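Local coordinates for protein nitrite oxidoreductase subunit A (Kuenenia stuttgartiensis, PDB 7B04) that belongs to the molybdopterin oxidoreductase family and holds an iron/sulfur cluster, a molybdenum atom and two copies of MD1, at residues 849-854 against 1098-1103; 884-889 against 1061-1066; 845-850 against 860-865. All blocks are in the same frame, centred on the assembly; numbering follows the deposited sequence.

Contact 1: residues 849-854 against 1098-1103; sequences EGPEAT and PKETLV. With MD1 (phosphoric acid 4-(2-amino-4-oxo-3,4,5,6,-tetrahydro-pteridin-6-yl)-2-hydroxy-3,4-dimercapto-but-3-en-yl ester guanylate ester), chain C.
In the buried wall beside the MD1 pocket, Glu1100 reaches from the loop leading into strand 1102-1109 to the loop segment Gly850 to Ala853. Its OE2 accepts two backbone hydrogen bonds. Glu852 N meets Glu1100 OE2 nearly along the C-O axis, at 2.9 Å. Ala853 N comes from above the carboxylate plane, 42° out of it, and also lies 2.9 Å from Glu1100 OE2. A bend at chi2 (-81°) places CD of Glu1100 so that the carboxylate meets Pro851 at ring atom CD, 3.4 Å from Glu1100 OE2, the two side chains crossing at about a right angle. The methyl of Ala853 packs on the same carboxylate, its CB 3.6 Å from Glu1100 CD. Glu1100 and Ala853 each sit at the centre of an inverse gamma turn, and Leu1102 packs beside Glu852. The extended Glu852 side chain runs alongside 1098-1103, and its OE2 makes a salt bridge with Arg984. On the pocket side, Pro1098 packs on the pterin, with CB 3.3 Å from MD1 C17, while Lys1099 NZ forms a salt bridge with the second MD1. A water joins the two segments, donating to Glu852 OE2 at 2.7 Å and to Leu1102 O at 3.1 Å.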
loop_
_atom_site.group_PDB
_atom_site.type_symbol
_atom_site.label_atom_id
_atom_site.label_comp_id
_atom_site.label_asym_id
_atom_site.label_seq_id
_atom_site.Cartn_x
_atom_site.Cartn_y
_atom_site.Cartn_z
ATOM N N GLU B 849 -16.856 -22.535 -18.431
ATOM C CA GLU B 849 -17.242 -21.145 -18.266
ATOM C C GLU B 849 -17.841 -20.941 -16.881
ATOM O O GLU B 849 -18.321 -21.879 -16.242
ATOM C CB GLU B 849 -18.246 -20.722 -19.340
ATOM C CG GLU B 849 -17.707 -20.754 -20.764
ATOM C CD GLU B 849 -16.627 -19.715 -21.015
ATOM O OE1 GLU B 849 -16.653 -18.650 -20.363
ATOM O OE2 GLU B 849 -15.752 -19.962 -21.870
ATOM N N GLY B 850 -17.752 -19.714 -16.388
ATOM C CA GLY B 850 -18.269 -19.408 -15.079
ATOM C C GLY B 850 -19.782 -19.438 -15.019
ATOM O O GLY B 850 -20.474 -19.187 -16.012
ATOM N N PRO B 851 -20.327 -19.756 -13.841
ATOM C CA PRO B 851 -21.787 -19.709 -13.671
ATOM C C PRO B 851 -22.352 -18.310 -13.795
ATOM O O PRO B 851 -23.560 -18.165 -14.008
ATOM C CB PRO B 851 -22.001 -20.272 -12.257
ATOM C CG PRO B 851 -20.748 -21.018 -11.949
ATOM C CD PRO B 851 -19.652 -20.282 -12.649
ATOM N N GLU B 852 -21.538 -17.278 -13.606
ATOM C CA GLU B 852 -21.976 -15.922 -13.916
ATOM C C GLU B 852 -20.968 -15.095 -14.706
ATOM O O GLU B 852 -21.398 -14.252 -15.496
ATOM C CB GLU B 852 -22.325 -15.180 -12.618
ATOM C CG GLU B 852 -22.937 -13.819 -12.819
ATOM C CD GLU B 852 -23.575 -13.290 -11.558
ATOM O OE1 GLU B 852 -23.559 -14.015 -10.543
ATOM O OE2 GLU B 852 -24.093 -12.155 -11.575
ATOM N N ALA B 853 -19.666 -15.362 -14.604
ATOM C CA ALA B 853 -18.623 -14.503 -15.175
ATOM C C ALA B 853 -18.199 -14.965 -16.573
ATOM O O ALA B 853 -17.042 -15.300 -16.824
ATOM C CB ALA B 853 -17.426 -14.438 -14.234
ATOM N N THR B 854 -19.164 -14.987 -17.490
ATOM C CA THR B 854 -18.891 -15.399 -18.860
ATOM C C THR B 854 -19.927 -14.771 -19.777
ATOM O O THR B 854 -21.055 -14.514 -19.344
ATOM C CB THR B 854 -18.922 -16.928 -18.992
ATOM O OG1 THR B 854 -18.594 -17.302 -20.335
ATOM C CG2 THR B 854 -20.299 -17.470 -18.644
ATOM N N PRO B 1098 -15.187 -13.900 -5.046
ATOM C CA PRO B 1098 -15.862 -12.609 -5.250
ATOM C C PRO B 1098 -15.871 -12.144 -6.692
ATOM O O PRO B 1098 -16.679 -11.269 -7.034
ATOM C CB PRO B 1098 -15.060 -11.644 -4.362
ATOM C CG PRO B 1098 -14.264 -12.519 -3.448
ATOM C CD PRO B 1098 -13.962 -13.742 -4.245
ATOM N N LYS B 1099 -15.017 -12.705 -7.546
ATOM C CA LYS B 1099 -14.888 -12.244 -8.923
ATOM C C LYS B 1099 -15.869 -12.896 -9.890
ATOM O O LYS B 1099 -15.961 -12.451 -11.041
ATOM C CB LYS B 1099 -13.451 -12.452 -9.404
ATOM C CG LYS B 1099 -12.473 -11.609 -8.610
ATOM C CD LYS B 1099 -11.048 -11.729 -9.099
ATOM C CE LYS B 1099 -10.138 -10.865 -8.240
ATOM N NZ LYS B 1099 -8.731 -10.872 -8.710
ATOM N N GLU B 1100 -16.600 -13.930 -9.471
ATOM C CA GLU B 1100 -17.636 -14.499 -10.330
ATOM C C GLU B 1100 -18.829 -13.555 -10.267
ATOM O O GLU B 1100 -19.810 -13.766 -9.548
ATOM C CB GLU B 1100 -18.002 -15.914 -9.908
ATOM C CG GLU B 1100 -17.213 -16.962 -10.653
ATOM C CD GLU B 1100 -17.774 -17.252 -12.030
ATOM O OE1 GLU B 1100 -17.020 -17.796 -12.862
ATOM O OE2 GLU B 1100 -18.959 -16.942 -12.280
ATOM N N THR B 1101 -18.725 -12.486 -11.048
ATOM C CA THR B 1101 -19.750 -11.461 -11.090
ATOM C C THR B 1101 -19.547 -10.636 -12.348
ATOM O O THR B 1101 -18.441 -10.555 -12.888
ATOM C CB THR B 1101 -19.701 -10.560 -9.845
ATOM O OG1 THR B 1101 -20.965 -9.907 -9.666
ATOM C CG2 THR B 1101 -18.601 -9.508 -9.974
ATOM N N LEU B 1102 -20.641 -10.063 -12.825
ATOM C CA LEU B 1102 -20.612 -9.046 -13.861
ATOM C C LEU B 1102 -21.479 -7.887 -13.412
ATOM O O LEU B 1102 -22.416 -8.057 -12.631
ATOM C CB LEU B 1102 -21.072 -9.553 -15.218
ATOM C CG LEU B 1102 -20.182 -10.645 -15.797
ATOM C CD1 LEU B 1102 -21.016 -11.565 -16.640
ATOM C CD2 LEU B 1102 -19.049 -10.047 -16.603
ATOM N N VAL B 1103 -21.148 -6.705 -13.909
ATOM C CA VAL B 1103 -21.755 -5.454 -13.383
ATOM C C VAL B 1103 -22.273 -4.578 -14.514
ATOM O O VAL B 1103 -21.823 -4.736 -15.610
ATOM C CB VAL B 1103 -20.655 -4.715 -12.595
ATOM C CG1 VAL B 1103 -21.181 -3.661 -11.661
ATOM C CG2 VAL B 1103 -19.824 -5.681 -11.799
HETATM P PB MD1 C . -9.747 -9.847 7.159
HETATM O O3B MD1 C . -8.943 -8.440 6.879
HETATM O O1B MD1 C . -11.131 -9.504 7.653
HETATM O O2B MD1 C . -9.018 -10.627 8.227
HETATM O O3A MD1 C . -9.865 -10.793 5.809
HETATM C C10 MD1 C . -8.998 -10.645 4.722
HETATM C C11 MD1 C . -9.791 -10.870 3.401
HETATM O O11 MD1 C . -10.232 -9.444 2.805
HETATM C C12 MD1 C . -9.086 -11.596 2.533
HETATM S S12 MD1 C . -7.371 -12.030 2.944
HETATM C C13 MD1 C . -9.596 -12.140 1.166
HETATM S S13 MD1 C . -8.348 -13.088 0.245
HETATM C C14 MD1 C . -10.895 -11.984 0.527
HETATM N N15 MD1 C . -10.636 -10.989 -0.701
HETATM C C16 MD1 C . -11.782 -10.400 -1.277
HETATM C C15 MD1 C . -11.646 -9.692 -2.577
HETATM O O14 MD1 C . -10.590 -9.644 -3.112
HETATM N N17 MD1 C . -12.833 -9.050 -3.204
HETATM C C17 MD1 C . -14.206 -9.109 -2.502
HETATM N N16 MD1 C . -15.363 -8.486 -3.117
HETATM N N18 MD1 C . -14.358 -9.827 -1.184
HETATM C C20 MD1 C . -13.224 -10.458 -0.560
HETATM N N8 MD1 C . -13.419 -11.105 0.670
HETATM C C7 MD1 C . -12.112 -11.706 1.368
HETATM P PA MD1 C . -8.521 -7.383 8.076
HETATM O O1A MD1 C . -7.298 -6.596 7.675
HETATM O O2A MD1 C . -9.677 -6.449 8.280
HETATM O "O5'" MD1 C . -8.265 -8.101 9.534
HETATM C "C5'" MD1 C . -7.683 -7.294 10.520
HETATM C "C4'" MD1 C . -8.778 -6.714 11.481
HETATM O "O4'" MD1 C . -8.365 -6.977 12.957
HETATM C "C1'" MD1 C . -7.826 -5.612 13.483
HETATM N N9 MD1 C . -6.512 -5.780 14.164
HETATM C C4 MD1 C . -6.465 -6.456 15.299
HETATM N N3 MD1 C . -7.531 -7.132 16.082
HETATM C C2 MD1 C . -7.187 -7.817 17.321
HETATM N N2 MD1 C . -8.230 -8.473 18.077
HETATM N N1 MD1 C . -5.828 -7.849 17.796
HETATM C C6 MD1 C . -4.809 -7.196 17.037
HETATM O O6 MD1 C . -3.689 -7.219 17.423
HETATM C C5 MD1 C . -5.174 -6.475 15.732
HETATM N N7 MD1 C . -4.445 -5.802 14.849
HETATM C C8 MD1 C . -5.267 -5.364 13.869
HETATM C "C2'" MD1 C . -7.724 -4.860 12.461
HETATM O "O2'" MD1 C . -8.034 -3.480 12.818
HETATM C "C3'" MD1 C . -8.837 -5.441 11.380
HETATM O "O3'" MD1 C . -10.161 -4.955 11.751
HETATM O O HOH W 1 -24.782 -9.569 -11.428
#

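Contact 2: residues 884-889 against 1061-1066; sequences DRTVRN and RDWSMP
The indole of Trp1063 presents its edge to helix 882-887, with Arg885 NH1 and Thr886 OG1 both lying near the ring plane, while CD of Arg1061 sits over one ring face, toward the rim. The Arg885 guanidinium in turn has Trp1063 CH2 over one of its faces, 3.7 Å above the plane and off centre. The two planes stand 83° apart, so a ring carbon at the edge of the indole meets the flat of the guanidinium, and the charge does not stack on the aromatic face. A bend at chi3 (-82°) turns NE of Arg885 aside from the straight run of its chain; farther out, NH1 makes a weak hydrogen bond to Pro851 O. The indole is held at its far side by a hydrogen bond from NE1 to Glu1100 O, and its side chain comes within about 11 Å of MD1 at the nearest atoms.

Thr886 brings its two branches to different neighbours. OG1, anti to the carbonyl carbon (chi1 -58°), lies 3.6 Å from Trp1063 CE3 and is hydrogen-bonded to Trp882 O one turn back in the helix. CG2 points to the loop backbone, packing beside Ser1064 O and 3.8 Å from Pro1066 CD. Next along, Val887 CG1 rests 3.9 Å from Pro1066 CG, an apolar pair that extends the packing along the segment.

No hydrogen bond joins the two segments directly. The polar ends are instead satisfied by neighbours: Arg1061 pairs with Asp983 and makes a cation-pi contact with Trp882, and Ser1064 OG bonds to Gln1069. This is buried helix-on-loop packing, in which helix 882-887 is laid against the irregular loop 1061-1066.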
loop_
_atom_site.group_PDB
_atom_site.type_symbol
_atom_site.label_atom_id
_atom_site.label_comp_id
_atom_site.label_asym_id
_atom_site.label_seq_id
_atom_site.Cartn_x
_atom_site.Cartn_y
_atom_site.Cartn_z
ATOM N N ASP B 884 -29.258 -23.222 -9.594
ATOM C CA ASP B 884 -29.415 -24.068 -10.773
ATOM C C ASP B 884 -28.172 -23.997 -11.648
ATOM O O ASP B 884 -27.677 -25.027 -12.121
ATOM C CB ASP B 884 -30.654 -23.650 -11.568
ATOM C CG ASP B 884 -31.950 -23.938 -10.831
ATOM O OD1 ASP B 884 -31.987 -24.897 -10.037
ATOM O OD2 ASP B 884 -32.935 -23.204 -11.053
ATOM N N ARG B 885 -27.652 -22.787 -11.869
ATOM C CA ARG B 885 -26.461 -22.620 -12.693
ATOM C C ARG B 885 -25.247 -23.265 -12.043
ATOM O O ARG B 885 -24.299 -23.647 -12.738
ATOM C CB ARG B 885 -26.189 -21.133 -12.924
ATOM C CG ARG B 885 -27.223 -20.412 -13.769
ATOM C CD ARG B 885 -26.915 -18.921 -13.844
ATOM N NE ARG B 885 -27.396 -18.195 -12.670
ATOM C CZ ARG B 885 -26.864 -17.063 -12.219
ATOM N NH1 ARG B 885 -25.824 -16.523 -12.840
ATOM N NH2 ARG B 885 -27.369 -16.470 -11.146
ATOM N N THR B 886 -25.259 -23.383 -10.714
ATOM C CA THR B 886 -24.120 -23.942 -9.996
ATOM C C THR B 886 -23.869 -25.398 -10.368
ATOM O O THR B 886 -22.713 -25.840 -10.401
ATOM C CB THR B 886 -24.353 -23.812 -8.489
ATOM O OG1 THR B 886 -24.550 -22.434 -8.149
ATOM C CG2 THR B 886 -23.170 -24.352 -7.717
ATOM N N VAL B 887 -24.924 -26.155 -10.667
ATOM C CA VAL B 887 -24.820 -27.596 -10.838
ATOM C C VAL B 887 -25.157 -28.047 -12.256
ATOM O O VAL B 887 -25.214 -29.250 -12.516
ATOM C CB VAL B 887 -25.692 -28.342 -9.808
ATOM C CG1 VAL B 887 -25.165 -28.110 -8.401
ATOM C CG2 VAL B 887 -27.137 -27.894 -9.914
ATOM N N ARG B 888 -25.377 -27.118 -13.184
ATOM C CA ARG B 888 -25.658 -27.504 -14.568
ATOM C C ARG B 888 -24.357 -27.944 -15.229
ATOM O O ARG B 888 -23.559 -27.116 -15.675
ATOM C CB ARG B 888 -26.305 -26.360 -15.342
ATOM C CG ARG B 888 -26.878 -26.819 -16.677
ATOM C CD ARG B 888 -27.090 -25.690 -17.674
ATOM N NE ARG B 888 -28.029 -24.674 -17.212
ATOM C CZ ARG B 888 -27.746 -23.377 -17.143
ATOM N NH1 ARG B 888 -26.548 -22.937 -17.504
ATOM N NH2 ARG B 888 -28.661 -22.520 -16.717
ATOM N N ASN B 889 -24.140 -29.260 -15.292
ATOM C CA ASN B 889 -22.939 -29.835 -15.897
ATOM C C ASN B 889 -23.295 -30.363 -17.285
ATOM O O ASN B 889 -23.572 -31.546 -17.482
ATOM C CB ASN B 889 -22.369 -30.932 -15.003
ATOM C CG ASN B 889 -21.916 -30.409 -13.655
ATOM O OD1 ASN B 889 -21.265 -29.369 -13.568
ATOM N ND2 ASN B 889 -22.264 -31.127 -12.593
ATOM N N ARG B 1061 -21.100 -11.938 -4.526
ATOM C CA ARG B 1061 -21.974 -13.020 -4.100
ATOM C C ARG B 1061 -21.164 -14.253 -3.732
ATOM O O ARG B 1061 -20.024 -14.433 -4.169
ATOM C CB ARG B 1061 -22.971 -13.382 -5.204
ATOM C CG ARG B 1061 -23.672 -14.693 -5.026
ATOM C CD ARG B 1061 -24.641 -15.124 -6.081
ATOM N NE ARG B 1061 -25.329 -16.237 -5.457
ATOM C CZ ARG B 1061 -26.359 -16.078 -4.642
ATOM N NH1 ARG B 1061 -26.842 -14.864 -4.409
ATOM N NH2 ARG B 1061 -26.906 -17.127 -4.060
ATOM N N ASP B 1062 -21.791 -15.115 -2.933
ATOM C CA ASP B 1062 -21.215 -16.387 -2.548
ATOM C C ASP B 1062 -21.660 -17.473 -3.519
ATOM O O ASP B 1062 -22.823 -17.522 -3.929
ATOM C CB ASP B 1062 -21.645 -16.754 -1.131
ATOM C CG ASP B 1062 -21.011 -18.027 -0.656
ATOM O OD1 ASP B 1062 -19.768 -18.055 -0.552
ATOM O OD2 ASP B 1062 -21.748 -19.000 -0.397
ATOM N N TRP B 1063 -20.724 -18.345 -3.879
ATOM C CA TRP B 1063 -20.977 -19.473 -4.768
ATOM C C TRP B 1063 -20.598 -20.756 -4.043
ATOM O O TRP B 1063 -19.475 -20.878 -3.543
ATOM C CB TRP B 1063 -20.192 -19.324 -6.072
ATOM C CG TRP B 1063 -20.712 -18.226 -6.947
ATOM C CD1 TRP B 1063 -20.250 -16.943 -7.021
ATOM C CD2 TRP B 1063 -21.800 -18.314 -7.874
ATOM N NE1 TRP B 1063 -20.983 -16.229 -7.938
ATOM C CE2 TRP B 1063 -21.939 -17.048 -8.476
ATOM C CE3 TRP B 1063 -22.668 -19.342 -8.255
ATOM C CZ2 TRP B 1063 -22.912 -16.783 -9.437
ATOM C CZ3 TRP B 1063 -23.632 -19.076 -9.209
ATOM C CH2 TRP B 1063 -23.747 -17.807 -9.789
ATOM N N SER B 1064 -21.536 -21.698 -3.968
ATOM C CA SER B 1064 -21.310 -22.982 -3.302
ATOM C C SER B 1064 -20.812 -23.997 -4.326
ATOM O O SER B 1064 -21.598 -24.554 -5.094
ATOM C CB SER B 1064 -22.585 -23.460 -2.619
ATOM O OG SER B 1064 -22.333 -24.609 -1.833
ATOM N N MET B 1065 -19.511 -24.258 -4.325
ATOM C CA MET B 1065 -18.923 -25.186 -5.288
ATOM C C MET B 1065 -19.233 -26.630 -4.918
ATOM O O MET B 1065 -18.912 -27.052 -3.803
ATOM C CB MET B 1065 -17.419 -25.013 -5.356
ATOM C CG MET B 1065 -16.985 -23.845 -6.172
ATOM S SD MET B 1065 -17.364 -22.320 -5.318
ATOM C CE MET B 1065 -16.268 -21.258 -6.217
ATOM N N PRO B 1066 -19.844 -27.413 -5.807
ATOM C CA PRO B 1066 -19.914 -28.861 -5.563
ATOM C C PRO B 1066 -18.544 -29.514 -5.493
ATOM O O PRO B 1066 -18.369 -30.494 -4.758
ATOM C CB PRO B 1066 -20.728 -29.378 -6.759
ATOM C CG PRO B 1066 -21.452 -28.178 -7.288
ATOM C CD PRO B 1066 -20.534 -27.023 -7.046
#

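Contact 3: residues 845-850 against 860-865; sequences IVHREG and AIVSTN
Ala860 O is approached by two neighbouring groups of the facing strand. Glu849 N donates to it in the carbonyl plane, at 3.1 Å and with an N-H...O angle of 157°, and Arg848 CA adds a CA-H...O contact of 3.3 Å to the same Ala860 O, with 134° at the hydrogen. Two residues along the hairpin, Val862 N donates to His847 O over a longer 3.2 Å. Between these bonds Arg848 and Ile861 face each other as an antiparallel non-hydrogen-bonded pair, their CA atoms 4.7 Å apart.

The side chains of that pair run side by side and point the same way. Arg848 bends at chi3 (67°), which brings NE round beside Ile861 CG1, and Ile861 CD1 lies over one face of the guanidinium, 3.9 Å above its plane and toward the rim. Val846 then crosses Ile861 at about a right angle, with 3.9 Å between Val846 CG2 and Ile861 CG2. The same methyl of Val846 reaches Ser863 CB at 3.8 Å. Ser863 OG accepts from Asn865 N at 3.0 Å, forming an ST turn just after the strand. On the opposite sheet face, the edge of the His847 ring is near Val862 CG2 and also meets Glu849 OE2.

Strand 860-862 is the middle one of three, with 890-892 running parallel along its other side. The charged ends have partners beyond the hairpin: Arg848 pairs with Glu842 and bonds to Asn889, and Glu849 with Arg351 and Thr854. The bond from Glu849 N to Ala860 O and the Arg848-Ile861 pair thus set the register, while Ile861 shields one guanidinium face of an arginine whose buried charge is probably balanced chiefly by Glu842.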
loop_
_atom_site.group_PDB
_atom_site.type_symbol
_atom_site.label_atom_id
_atom_site.label_comp_id
_atom_site.label_asym_id
_atom_site.label_seq_id
_atom_site.Cartn_x
_atom_site.Cartn_y
_atom_site.Cartn_z
ATOM N N ILE B 845 -9.010 -32.487 -16.645
ATOM C CA ILE B 845 -8.752 -31.056 -16.516
ATOM C C ILE B 845 -9.340 -30.397 -17.761
ATOM O O ILE B 845 -8.736 -30.410 -18.835
ATOM C CB ILE B 845 -7.263 -30.749 -16.351
ATOM C CG1 ILE B 845 -6.744 -31.362 -15.048
ATOM C CG2 ILE B 845 -7.023 -29.248 -16.359
ATOM C CD1 ILE B 845 -5.239 -31.338 -14.914
ATOM N N VAL B 846 -10.532 -29.829 -17.618
ATOM C CA VAL B 846 -11.281 -29.259 -18.728
ATOM C C VAL B 846 -11.527 -27.785 -18.442
ATOM O O VAL B 846 -11.545 -27.352 -17.285
ATOM C CB VAL B 846 -12.610 -30.020 -18.949
ATOM C CG1 VAL B 846 -13.568 -29.779 -17.787
ATOM C CG2 VAL B 846 -13.251 -29.646 -20.282
ATOM N N HIS B 847 -11.709 -27.007 -19.506
ATOM C CA HIS B 847 -12.098 -25.611 -19.371
ATOM C C HIS B 847 -13.612 -25.515 -19.250
ATOM O O HIS B 847 -14.347 -26.147 -20.016
ATOM C CB HIS B 847 -11.617 -24.781 -20.559
ATOM C CG HIS B 847 -12.101 -23.365 -20.530
ATOM N ND1 HIS B 847 -13.303 -22.977 -21.080
ATOM C CD2 HIS B 847 -11.553 -22.249 -19.997
ATOM C CE1 HIS B 847 -13.470 -21.680 -20.897
ATOM N NE2 HIS B 847 -12.422 -21.213 -20.243
ATOM N N ARG B 848 -14.073 -24.725 -18.286
ATOM C CA ARG B 848 -15.494 -24.501 -18.080
ATOM C C ARG B 848 -15.745 -23.016 -17.881
ATOM O O ARG B 848 -14.950 -22.324 -17.238
ATOM C CB ARG B 848 -16.018 -25.286 -16.867
ATOM C CG ARG B 848 -15.942 -26.794 -17.020
ATOM C CD ARG B 848 -16.575 -27.498 -15.832
ATOM N NE ARG B 848 -18.018 -27.280 -15.776
ATOM C CZ ARG B 848 -18.810 -27.757 -14.823
ATOM N NH1 ARG B 848 -20.112 -27.508 -14.855
ATOM N NH2 ARG B 848 -18.303 -28.481 -13.835
ATOM N N GLU B 849 -16.856 -22.535 -18.431
ATOM C CA GLU B 849 -17.242 -21.145 -18.266
ATOM C C GLU B 849 -17.841 -20.941 -16.881
ATOM O O GLU B 849 -18.321 -21.879 -16.242
ATOM C CB GLU B 849 -18.246 -20.722 -19.340
ATOM C CG GLU B 849 -17.707 -20.754 -20.764
ATOM C CD GLU B 849 -16.627 -19.715 -21.015
ATOM O OE1 GLU B 849 -16.653 -18.650 -20.363
ATOM O OE2 GLU B 849 -15.752 -19.962 -21.870
ATOM N N GLY B 850 -17.752 -19.714 -16.388
ATOM C CA GLY B 850 -18.269 -19.408 -15.079
ATOM C C GLY B 850 -19.782 -19.438 -15.019
ATOM O O GLY B 850 -20.474 -19.187 -16.012
ATOM N N ALA B 860 -20.811 -23.981 -18.585
ATOM C CA ALA B 860 -20.801 -24.952 -19.668
ATOM C C ALA B 860 -19.447 -25.643 -19.747
ATOM O O ALA B 860 -18.402 -25.022 -19.532
ATOM C CB ALA B 860 -21.126 -24.273 -20.999
ATOM N N ILE B 861 -19.468 -26.935 -20.064
ATOM C CA ILE B 861 -18.249 -27.722 -20.207
ATOM C C ILE B 861 -17.860 -27.718 -21.679
ATOM O O ILE B 861 -18.554 -28.301 -22.516
ATOM C CB ILE B 861 -18.435 -29.152 -19.688
ATOM C CG1 ILE B 861 -18.892 -29.135 -18.229
ATOM C CG2 ILE B 861 -17.142 -29.942 -19.839
ATOM C CD1 ILE B 861 -19.332 -30.483 -17.707
ATOM N N VAL B 862 -16.745 -27.065 -21.996
ATOM C CA VAL B 862 -16.285 -26.931 -23.373
ATOM C C VAL B 862 -15.393 -28.133 -23.667
ATOM O O VAL B 862 -14.201 -28.131 -23.354
ATOM C CB VAL B 862 -15.559 -25.604 -23.602
ATOM C CG1 VAL B 862 -14.913 -25.579 -24.977
ATOM C CG2 VAL B 862 -16.530 -24.442 -23.453
ATOM N N SER B 863 -15.979 -29.165 -24.272
ATOM C CA SER B 863 -15.248 -30.360 -24.675
ATOM C C SER B 863 -16.165 -31.240 -25.510
ATOM O O SER B 863 -17.393 -31.148 -25.423
ATOM C CB SER B 863 -14.720 -31.143 -23.467
ATOM O OG SER B 863 -14.013 -32.300 -23.879
ATOM N N THR B 864 -15.547 -32.086 -26.338
ATOM C CA THR B 864 -16.247 -33.142 -27.059
ATOM C C THR B 864 -15.755 -34.523 -26.651
ATOM O O THR B 864 -16.125 -35.516 -27.289
ATOM C CB THR B 864 -16.097 -32.973 -28.575
ATOM O OG1 THR B 864 -14.713 -33.056 -28.935
ATOM C CG2 THR B 864 -16.651 -31.639 -29.020
ATOM N N ASN B 865 -14.920 -34.603 -25.624
ATOM C CA ASN B 865 -14.365 -35.866 -25.164
ATOM C C ASN B 865 -15.487 -36.833 -24.806
ATOM O O ASN B 865 -16.306 -36.521 -23.928
ATOM C CB ASN B 865 -13.465 -35.622 -23.954
ATOM C CG ASN B 865 -12.633 -36.836 -23.583
ATOM O OD1 ASN B 865 -12.715 -37.883 -24.224
ATOM N ND2 ASN B 865 -11.822 -36.698 -22.540
#

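How the contacts relate
All three contacts are buried, and they differ mainly in what does the joining. Contact 1 depends on a side-chain carboxylate receiving backbone N-H groups, contact 3 on a short, partly loose strand pairing with Arg848 packed along Ile861, and contact 2 on packing with no direct hydrogen bond. Contacts 1 and 3 share Glu849 and Gly850, where the first hairpin strand passes into the connecting loop. Contact 2 is nested within the chain loop closed by contact 1 and packs on it through Pro851 CB and Trp1063 CZ3, 3.7 Å apart. It reaches contact 3 through Asn889, whose OD1 probably bonds to Arg848 NH1. Of the three, contact 1 is the one that touches MD1.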